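Local coordinates for electron transfer flavoprotein, alpha subunit (Thermotoga maritima, PDB 7KOE) that binds FAD and probably relays electrons as the alpha subunit of an electron transfer flavoprotein, at residues Ile7-Glu12 / Ser39-Val44; Leu46-Glu51 / Tyr67-Glu72; Ile58-Asp63 / Leu171-Glu176. All blocks are in the same frame, centred on the assembly; numbering follows the deposited sequence.

All three contacts lie in the alpha/beta domain that carries the chain's main parallel sheet, where strands 6-9, 40-46 and 65-69 are consecutive neighbours. Interaction 1 pairs the first two strands; interaction 2 joins the exit of the second to the end of the third. Interactions 1 and 2 have centres about 16 Å apart. Helix 51-60 connects strands 40-46 and 65-69: interaction 2 includes its start, interaction 3 its end, about 20 Å away between centres. Interaction 3 follows interaction 1 and crosses interaction 2. Its centre is about 13 Å from that of interaction 1, and a probable hydrogen bond, Asp63 N to Val41 O, links them. Strands, crossover helix and distant loop thus form one domain.

Interaction 1: Ile7-Glu12 / Ser39-Val44; sequences IFVLIE and SEVWGV
Val9 O is the best-held polar atom here, gripped twice: the N-H of Val44 reaches it over 2.9 Å, from above the carbonyl plane, and Gly43 CA adds a C-H...O contact at 3.3 Å. On either side of it the flanking bonds approach more nearly along the C=O axis. Ile7 O takes the Trp42 N-H in this way at 2.9 Å, and Ile11 N donates to Val44 O. The chains run in parallel, and the two aromatic side chains leave side by side, pointing the same way. Phe8 and the six-membered ring of Trp42 are nearly parallel, their planes 14° apart, but slid so far that they barely overlap; Phe8 CE1 comes to 3.5 Å from Trp42 CE3. Val44 CG2, set beside its own backbone N, lies over a face of Phe8, 4.0 Å from the centroid, in a CH-pi contact. The indole is held at its edge as well, NE1 donating to Glu40 OE2. Ile7 CD1 meets Val41 CG2 at 3.8 Å on the opposite sheet face, where both residues pack on Ala29 of helix 21-33. Two adjacent parallel strands joined through that helix form a beta-alpha-beta crossover, as in the HUP-type alpha/beta domain.

Interaction 2: Leu46-Glu51 / Tyr67-Glu72; sequences LGEGLE and YVKNRE
Strand 40-46 gives way here to the loop before helix 51-60, beside the end of the parallel strand 65-69: the strand-to-helix turn of a beta-alpha-beta unit. Tyr67 has the largest share. With CG anti to the backbone N (chi1 176°), its ring reaches over to the loop, and the phenol oxygen accepts the N-H of Leu50, the residue at the N-cap of the helix, at 2.5 Å from OH to N and close to straight at 165°. Leu50 CB packs near the same end of the ring. From the rim, Glu51 OE2 comes to 3.4 Å from Tyr67 CE2, in the ring plane, with its carboxylate turned almost perpendicular to the ring.

Lys69 doubles back through bends at chi2, chi3 and chi4, which lays its CD 3.5 Å above the centre of the Tyr67 ring. Its ammonium makes its salt bridge with Glu185 of the neighbouring strand 181-185, and has only a long one with Glu48, 3.9 Å from NZ to OE1. Glu48, bent at chi2, crosses Lys69 at about a right angle, so that OE1 also rests on Lys69 CB. It crosses Arg71 in the same way, and Glu48 CB sits at the edge of the guanidinium, near NE. Gly47 has a positive phi that calls for glycine. On the sheet face that carries Leu46 and Val68, the two side chains run side by side, Leu46 CG against Val68 CB, and Gly47 N donates to Val68 O at 3.0 Å, in the plane of that carbonyl.

Interaction 3: Ile58-Asp63 / Leu171-Glu176; sequences IQRGAD and LPPDPE
Helix 51-60 runs out at Arg60, Gly61 leaves it with a phi of 133° that calls for glycine, and the proline-rich segment 171-176, extended through Asp174, passes across this end, Asp174 N donating to Gln59 O at 2.8 Å and nearly straight (170° at the hydrogen). Pro173 CA gives the same oxygen a C-H...O contact, so a carbonyl from the last helical turn is met by two partners from the segment.

The CB of Gln59 is directed toward the loop, the chain extended beyond CG, and CB and CG lie against Asp174 O, 3.5 Å from CB. Arg60 bends at chi2 to bring its guanidinium alongside. There NH1 donates to Leu171 O over 2.9 Å, lying in the carbonyl plane, while that oxygen lies close to the guanidinium plane. Pro173 CD covers one face of the same group, 3.5 Å above its plane and offset toward the rim, the two side chains pointing the same way. The charge also has weak, long ion pairs with Glu56 and Glu170. Leu171 answers from the other end of the segment: its CB sits 3.3 Å from Arg60 O, and CD1 comes close to the same oxygen, beside Gly61.

This surface contact joins the loop before strand 181-185 to the C-terminal end of helix 51-60, which connects the adjacent parallel strands 40-46 and 65-69 in a beta-alpha-beta crossover of the HUP-type domain.

Interaction 1: Ile7-Glu12 / Ser39-Val44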
loop_
_atom_site.group_PDB
_atom_site.type_symbol
_atom_site.label_atom_id
_atom_site.label_comp_id
_atom_site.label_asym_id
_atom_site.label_seq_id
_atom_site.Cartn_x
_atom_site.Cartn_y
_atom_site.Cartn_z
ATOM N N ILE B 7 43.547 -8.520 29.008
ATOM C CA ILE B 7 42.993 -7.235 28.592
ATOM C C ILE B 7 43.747 -6.108 29.295
ATOM O O ILE B 7 44.067 -6.194 30.484
ATOM C CB ILE B 7 41.476 -7.177 28.828
ATOM C CG1 ILE B 7 41.092 -7.320 30.298
ATOM C CG2 ILE B 7 40.811 -8.311 28.068
ATOM C CD1 ILE B 7 39.598 -7.289 30.528
ATOM N N PHE B 8 44.098 -5.074 28.535
ATOM C CA PHE B 8 44.930 -3.987 29.030
ATOM C C PHE B 8 44.077 -2.779 29.382
ATOM O O PHE B 8 43.018 -2.551 28.796
ATOM C CB PHE B 8 45.968 -3.564 27.988
ATOM C CG PHE B 8 47.207 -4.411 27.962
ATOM C CD1 PHE B 8 47.299 -5.580 28.697
ATOM C CD2 PHE B 8 48.289 -4.027 27.189
ATOM C CE1 PHE B 8 48.445 -6.347 28.656
ATOM C CE2 PHE B 8 49.438 -4.786 27.147
ATOM C CZ PHE B 8 49.516 -5.947 27.881
ATOM N N VAL B 9 44.552 -2.004 30.352
ATOM C CA VAL B 9 43.980 -0.708 30.700
ATOM C C VAL B 9 45.144 0.237 30.950
ATOM O O VAL B 9 46.002 -0.044 31.791
ATOM C CB VAL B 9 43.069 -0.774 31.944
ATOM C CG1 VAL B 9 42.800 0.616 32.482
ATOM C CG2 VAL B 9 41.757 -1.466 31.637
ATOM N N LEU B 10 45.192 1.345 30.218
ATOM C CA LEU B 10 46.244 2.329 30.411
ATOM C C LEU B 10 45.872 3.256 31.559
ATOM O O LEU B 10 44.712 3.651 31.703
ATOM C CB LEU B 10 46.475 3.137 29.134
ATOM C CG LEU B 10 47.839 3.794 28.907
ATOM C CD1 LEU B 10 48.085 3.876 27.425
ATOM C CD2 LEU B 10 47.940 5.182 29.514
ATOM N N ILE B 11 46.864 3.599 32.375
ATOM C CA ILE B 11 46.680 4.493 33.510
ATOM C C ILE B 11 47.243 5.855 33.132
ATOM O O ILE B 11 48.449 5.995 32.895
ATOM C CB ILE B 11 47.339 3.954 34.792
ATOM C CG1 ILE B 11 46.609 2.710 35.310
ATOM C CG2 ILE B 11 47.347 5.017 35.878
ATOM C CD1 ILE B 11 47.196 1.389 34.868
ATOM N N GLU B 12 46.367 6.851 33.063
ATOM C CA GLU B 12 46.757 8.222 32.758
ATOM C C GLU B 12 47.117 8.915 34.064
ATOM O O GLU B 12 46.237 9.198 34.879
ATOM C CB GLU B 12 45.621 8.958 32.050
ATOM C CG GLU B 12 45.247 8.419 30.677
ATOM C CD GLU B 12 46.277 8.735 29.608
ATOM O OE1 GLU B 12 46.261 8.063 28.557
ATOM O OE2 GLU B 12 47.081 9.672 29.799
ATOM N N SER B 39 40.294 -14.727 31.400
ATOM C CA SER B 39 40.905 -13.429 31.160
ATOM C C SER B 39 41.312 -12.776 32.476
ATOM O O SER B 39 40.867 -13.163 33.559
ATOM C CB SER B 39 39.960 -12.508 30.386
ATOM O OG SER B 39 38.707 -12.446 31.030
ATOM N N GLU B 40 42.171 -11.762 32.361
ATOM C CA GLU B 40 42.699 -11.027 33.502
ATOM C C GLU B 40 42.905 -9.569 33.114
ATOM O O GLU B 40 43.273 -9.260 31.979
ATOM C CB GLU B 40 44.017 -11.637 33.987
ATOM C CG GLU B 40 44.956 -12.019 32.854
ATOM C CD GLU B 40 46.358 -12.327 33.329
ATOM O OE1 GLU B 40 46.917 -13.367 32.926
ATOM O OE2 GLU B 40 46.905 -11.521 34.106
ATOM N N VAL B 41 42.682 -8.673 34.073
ATOM C CA VAL B 41 42.734 -7.233 33.830
ATOM C C VAL B 41 44.126 -6.742 34.206
ATOM O O VAL B 41 44.458 -6.613 35.385
ATOM C CB VAL B 41 41.653 -6.492 34.616
ATOM C CG1 VAL B 41 41.778 -4.987 34.417
ATOM C CG2 VAL B 41 40.286 -6.984 34.215
ATOM N N TRP B 42 44.942 -6.443 33.203
ATOM C CA TRP B 42 46.239 -5.841 33.455
ATOM C C TRP B 42 46.093 -4.334 33.647
ATOM O O TRP B 42 45.001 -3.768 33.576
ATOM C CB TRP B 42 47.200 -6.140 32.310
ATOM C CG TRP B 42 47.997 -7.372 32.506
ATOM C CD1 TRP B 42 47.569 -8.541 33.051
ATOM C CD2 TRP B 42 49.370 -7.568 32.156
ATOM N NE1 TRP B 42 48.589 -9.457 33.060
ATOM C CE2 TRP B 42 49.712 -8.878 32.532
ATOM C CE3 TRP B 42 50.347 -6.758 31.573
ATOM C CZ2 TRP B 42 50.978 -9.408 32.318
ATOM C CZ3 TRP B 42 51.608 -7.284 31.371
ATOM C CH2 TRP B 42 51.911 -8.595 31.743
ATOM N N GLY B 43 47.216 -3.681 33.914
ATOM C CA GLY B 43 47.278 -2.235 33.907
ATOM C C GLY B 43 48.638 -1.769 33.439
ATOM O O GLY B 43 49.655 -2.141 34.026
ATOM N N VAL B 44 48.682 -0.961 32.388
ATOM C CA VAL B 44 49.938 -0.463 31.843
ATOM C C VAL B 44 50.176 0.931 32.395
ATOM O O VAL B 44 49.299 1.797 32.315
ATOM C CB VAL B 44 49.923 -0.455 30.307
ATOM C CG1 VAL B 44 51.330 -0.283 29.773
ATOM C CG2 VAL B 44 49.316 -1.736 29.789
#

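Interaction 2: Leu46-Glu51 / Tyr67-Glu72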
loop_
_atom_site.group_PDB
_atom_site.type_symbol
_atom_site.label_atom_id
_atom_site.label_comp_id
_atom_site.label_asym_id
_atom_site.label_seq_id
_atom_site.Cartn_x
_atom_site.Cartn_y
_atom_site.Cartn_z
ATOM N N LEU B 46 53.319 4.018 32.877
ATOM C CA LEU B 46 54.601 4.460 32.347
ATOM C C LEU B 46 55.132 5.601 33.199
ATOM O O LEU B 46 54.410 6.563 33.474
ATOM C CB LEU B 46 54.470 4.905 30.888
ATOM C CG LEU B 46 54.258 3.841 29.805
ATOM C CD1 LEU B 46 52.788 3.528 29.599
ATOM C CD2 LEU B 46 54.869 4.296 28.501
ATOM N N GLY B 47 56.387 5.494 33.610
ATOM C CA GLY B 47 57.056 6.501 34.399
ATOM C C GLY B 47 57.881 5.868 35.489
ATOM O O GLY B 47 57.905 4.646 35.660
ATOM N N GLU B 48 58.576 6.714 36.243
ATOM C CA GLU B 48 59.361 6.283 37.390
ATOM C C GLU B 48 58.879 7.002 38.638
ATOM O O GLU B 48 58.583 8.200 38.601
ATOM C CB GLU B 48 60.851 6.543 37.181
ATOM C CG GLU B 48 61.535 5.489 36.339
ATOM C CD GLU B 48 62.318 4.502 37.178
ATOM O OE1 GLU B 48 62.936 3.587 36.595
ATOM O OE2 GLU B 48 62.309 4.637 38.419
ATOM N N GLY B 49 58.808 6.267 39.741
ATOM C CA GLY B 49 58.338 6.845 40.981
ATOM C C GLY B 49 56.837 6.863 41.120
ATOM O O GLY B 49 56.287 7.800 41.704
ATOM N N LEU B 50 56.153 5.855 40.591
ATOM C CA LEU B 50 54.702 5.789 40.641
ATOM C C LEU B 50 54.246 4.476 41.253
ATOM O O LEU B 50 53.256 3.879 40.824
ATOM C CB LEU B 50 54.105 5.975 39.250
ATOM C CG LEU B 50 54.124 7.409 38.731
ATOM C CD1 LEU B 50 54.234 7.404 37.229
ATOM C CD2 LEU B 50 52.889 8.172 39.175
ATOM N N GLU B 51 54.968 4.000 42.268
ATOM C CA GLU B 51 54.507 2.848 43.031
ATOM C C GLU B 51 53.374 3.207 43.978
ATOM O O GLU B 51 52.658 2.312 44.437
ATOM C CB GLU B 51 55.664 2.232 43.819
ATOM C CG GLU B 51 56.701 1.539 42.960
ATOM C CD GLU B 51 57.842 2.456 42.574
ATOM O OE1 GLU B 51 57.803 3.643 42.959
ATOM O OE2 GLU B 51 58.778 1.991 41.892
ATOM N N TYR B 67 54.204 -2.072 34.985
ATOM C CA TYR B 67 54.709 -0.759 35.378
ATOM C C TYR B 67 55.994 -0.507 34.599
ATOM O O TYR B 67 57.092 -0.832 35.043
ATOM C CB TYR B 67 54.893 -0.707 36.891
ATOM C CG TYR B 67 55.507 0.551 37.479
ATOM C CD1 TYR B 67 55.288 1.802 36.915
ATOM C CD2 TYR B 67 56.245 0.487 38.653
ATOM C CE1 TYR B 67 55.841 2.942 37.471
ATOM C CE2 TYR B 67 56.787 1.623 39.222
ATOM C CZ TYR B 67 56.587 2.846 38.622
ATOM O OH TYR B 67 57.131 3.977 39.183
ATOM N N VAL B 68 55.842 0.084 33.417
ATOM C CA VAL B 68 56.970 0.397 32.548
ATOM C C VAL B 68 57.730 1.579 33.134
ATOM O O VAL B 68 57.128 2.586 33.526
ATOM C CB VAL B 68 56.485 0.692 31.119
ATOM C CG1 VAL B 68 57.657 0.921 30.188
ATOM C CG2 VAL B 68 55.619 -0.445 30.611
ATOM N N LYS B 69 59.050 1.459 33.199
ATOM C CA LYS B 69 59.895 2.399 33.919
ATOM C C LYS B 69 60.775 3.174 32.954
ATOM O O LYS B 69 61.586 2.575 32.239
ATOM C CB LYS B 69 60.772 1.660 34.930
ATOM C CG LYS B 69 60.072 0.523 35.613
ATOM C CD LYS B 69 59.272 1.044 36.773
ATOM C CE LYS B 69 60.172 1.599 37.865
ATOM N NZ LYS B 69 61.135 0.586 38.382
ATOM N N ASN B 70 60.622 4.497 32.953
ATOM C CA ASN B 70 61.606 5.397 32.370
ATOM C C ASN B 70 61.407 6.780 32.974
ATOM O O ASN B 70 60.310 7.123 33.420
ATOM C CB ASN B 70 61.516 5.467 30.845
ATOM C CG ASN B 70 62.834 5.842 30.216
ATOM O OD1 ASN B 70 63.811 6.089 30.919
ATOM N ND2 ASN B 70 62.879 5.870 28.892
ATOM N N ARG B 71 62.488 7.562 32.996
ATOM C CA ARG B 71 62.427 8.904 33.562
ATOM C C ARG B 71 61.743 9.887 32.623
ATOM O O ARG B 71 61.143 10.864 33.084
ATOM C CB ARG B 71 63.839 9.387 33.911
ATOM C CG ARG B 71 63.913 10.645 34.777
ATOM C CD ARG B 71 63.015 10.558 36.007
ATOM N NE ARG B 71 63.283 9.371 36.815
ATOM C CZ ARG B 71 64.149 9.328 37.821
ATOM N NH1 ARG B 71 64.840 10.410 38.154
ATOM N NH2 ARG B 71 64.323 8.201 38.497
ATOM N N GLU B 72 61.804 9.643 31.318
ATOM C CA GLU B 72 61.170 10.515 30.338
ATOM C C GLU B 72 59.721 10.141 30.052
ATOM O O GLU B 72 59.205 10.522 29.000
ATOM C CB GLU B 72 61.962 10.529 29.022
ATOM C CG GLU B 72 63.442 10.930 29.121
ATOM C CD GLU B 72 64.366 9.789 29.517
ATOM O OE1 GLU B 72 63.974 8.618 29.347
ATOM O OE2 GLU B 72 65.484 10.066 29.998
#

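Interaction 3: Ile58-Asp63 / Leu171-Glu176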
loop_
_atom_site.group_PDB
_atom_site.type_symbol
_atom_site.label_atom_id
_atom_site.label_comp_id
_atom_site.label_asym_id
_atom_site.label_seq_id
_atom_site.Cartn_x
_atom_site.Cartn_y
_atom_site.Cartn_z
ATOM N N ILE B 58 45.775 -1.982 41.744
ATOM C CA ILE B 58 45.420 -3.331 42.167
ATOM C C ILE B 58 44.312 -3.295 43.209
ATOM O O ILE B 58 43.477 -4.204 43.269
ATOM C CB ILE B 58 46.672 -4.059 42.683
ATOM C CG1 ILE B 58 47.844 -3.795 41.743
ATOM C CG2 ILE B 58 46.425 -5.550 42.777
ATOM C CD1 ILE B 58 49.115 -4.500 42.130
ATOM N N GLN B 59 44.269 -2.248 44.033
ATOM C CA GLN B 59 43.146 -2.077 44.944
ATOM C C GLN B 59 41.864 -1.706 44.213
ATOM O O GLN B 59 40.774 -1.993 44.717
ATOM C CB GLN B 59 43.473 -1.015 45.991
ATOM C CG GLN B 59 44.666 -1.358 46.856
ATOM C CD GLN B 59 45.015 -0.250 47.820
ATOM O OE1 GLN B 59 44.146 0.503 48.259
ATOM N NE2 GLN B 59 46.295 -0.138 48.155
ATOM N N ARG B 60 41.967 -1.084 43.037
ATOM C CA ARG B 60 40.782 -0.748 42.259
ATOM C C ARG B 60 40.303 -1.903 41.392
ATOM O O ARG B 60 39.176 -1.855 40.892
ATOM C CB ARG B 60 41.049 0.475 41.381
ATOM C CG ARG B 60 41.283 1.753 42.157
ATOM C CD ARG B 60 40.003 2.286 42.750
ATOM N NE ARG B 60 40.206 3.584 43.383
ATOM C CZ ARG B 60 39.222 4.367 43.811
ATOM N NH1 ARG B 60 37.961 3.983 43.677
ATOM N NH2 ARG B 60 39.498 5.534 44.373
ATOM N N GLY B 61 41.123 -2.929 41.197
ATOM C CA GLY B 61 40.653 -4.103 40.494
ATOM C C GLY B 61 41.580 -4.617 39.413
ATOM O O GLY B 61 41.223 -5.550 38.692
ATOM N N ALA B 62 42.761 -4.024 39.276
ATOM C CA ALA B 62 43.731 -4.525 38.312
ATOM C C ALA B 62 44.280 -5.857 38.798
ATOM O O ALA B 62 44.735 -5.965 39.943
ATOM C CB ALA B 62 44.859 -3.520 38.113
ATOM N N ASP B 63 44.202 -6.882 37.945
ATOM C CA ASP B 63 44.732 -8.186 38.328
ATOM C C ASP B 63 46.249 -8.146 38.406
ATOM O O ASP B 63 46.835 -8.536 39.420
ATOM C CB ASP B 63 44.281 -9.259 37.339
ATOM C CG ASP B 63 42.787 -9.479 37.366
ATOM O OD1 ASP B 63 42.062 -8.599 37.873
ATOM O OD2 ASP B 63 42.334 -10.531 36.872
ATOM N N LEU B 171 35.219 0.890 40.952
ATOM C CA LEU B 171 35.243 -0.060 42.051
ATOM C C LEU B 171 35.907 0.580 43.265
ATOM O O LEU B 171 36.825 1.394 43.116
ATOM C CB LEU B 171 36.004 -1.320 41.656
ATOM C CG LEU B 171 35.299 -2.292 40.713
ATOM C CD1 LEU B 171 36.241 -3.408 40.298
ATOM C CD2 LEU B 171 34.055 -2.857 41.374
ATOM N N PRO B 172 35.456 0.260 44.479
ATOM C CA PRO B 172 36.079 0.848 45.663
ATOM C C PRO B 172 37.457 0.256 45.897
ATOM O O PRO B 172 37.712 -0.911 45.555
ATOM C CB PRO B 172 35.108 0.478 46.798
ATOM C CG PRO B 172 33.828 0.109 46.114
ATOM C CD PRO B 172 34.249 -0.509 44.824
ATOM N N PRO B 173 38.392 1.035 46.459
ATOM C CA PRO B 173 39.747 0.512 46.695
ATOM C C PRO B 173 39.793 -0.524 47.808
ATOM O O PRO B 173 39.573 -0.209 48.982
ATOM C CB PRO B 173 40.553 1.766 47.056
ATOM C CG PRO B 173 39.548 2.750 47.536
ATOM C CD PRO B 173 38.280 2.465 46.792
ATOM N N ASP B 174 40.080 -1.769 47.440
ATOM C CA ASP B 174 40.108 -2.876 48.388
ATOM C C ASP B 174 41.544 -3.333 48.602
ATOM O O ASP B 174 42.169 -3.843 47.660
ATOM C CB ASP B 174 39.251 -4.035 47.879
ATOM C CG ASP B 174 38.788 -4.953 48.991
ATOM O OD1 ASP B 174 39.161 -4.714 50.159
ATOM O OD2 ASP B 174 38.047 -5.913 48.697
ATOM N N PRO B 175 42.106 -3.190 49.804
ATOM C CA PRO B 175 43.479 -3.646 50.055
ATOM C C PRO B 175 43.628 -5.148 50.238
ATOM O O PRO B 175 44.735 -5.605 50.542
ATOM C CB PRO B 175 43.853 -2.910 51.355
ATOM C CG PRO B 175 42.770 -1.891 51.579
ATOM C CD PRO B 175 41.553 -2.473 50.961
ATOM N N GLU B 176 42.551 -5.919 50.075
ATOM C CA GLU B 176 42.628 -7.366 50.240
ATOM C C GLU B 176 43.381 -8.018 49.087
ATOM O O GLU B 176 44.233 -8.887 49.308
ATOM C CB GLU B 176 41.217 -7.944 50.361
ATOM C CG GLU B 176 41.135 -9.462 50.311
ATOM C CD GLU B 176 39.793 -9.950 49.799
ATOM O OE1 GLU B 176 39.507 -9.753 48.600
ATOM O OE2 GLU B 176 39.024 -10.530 50.594
#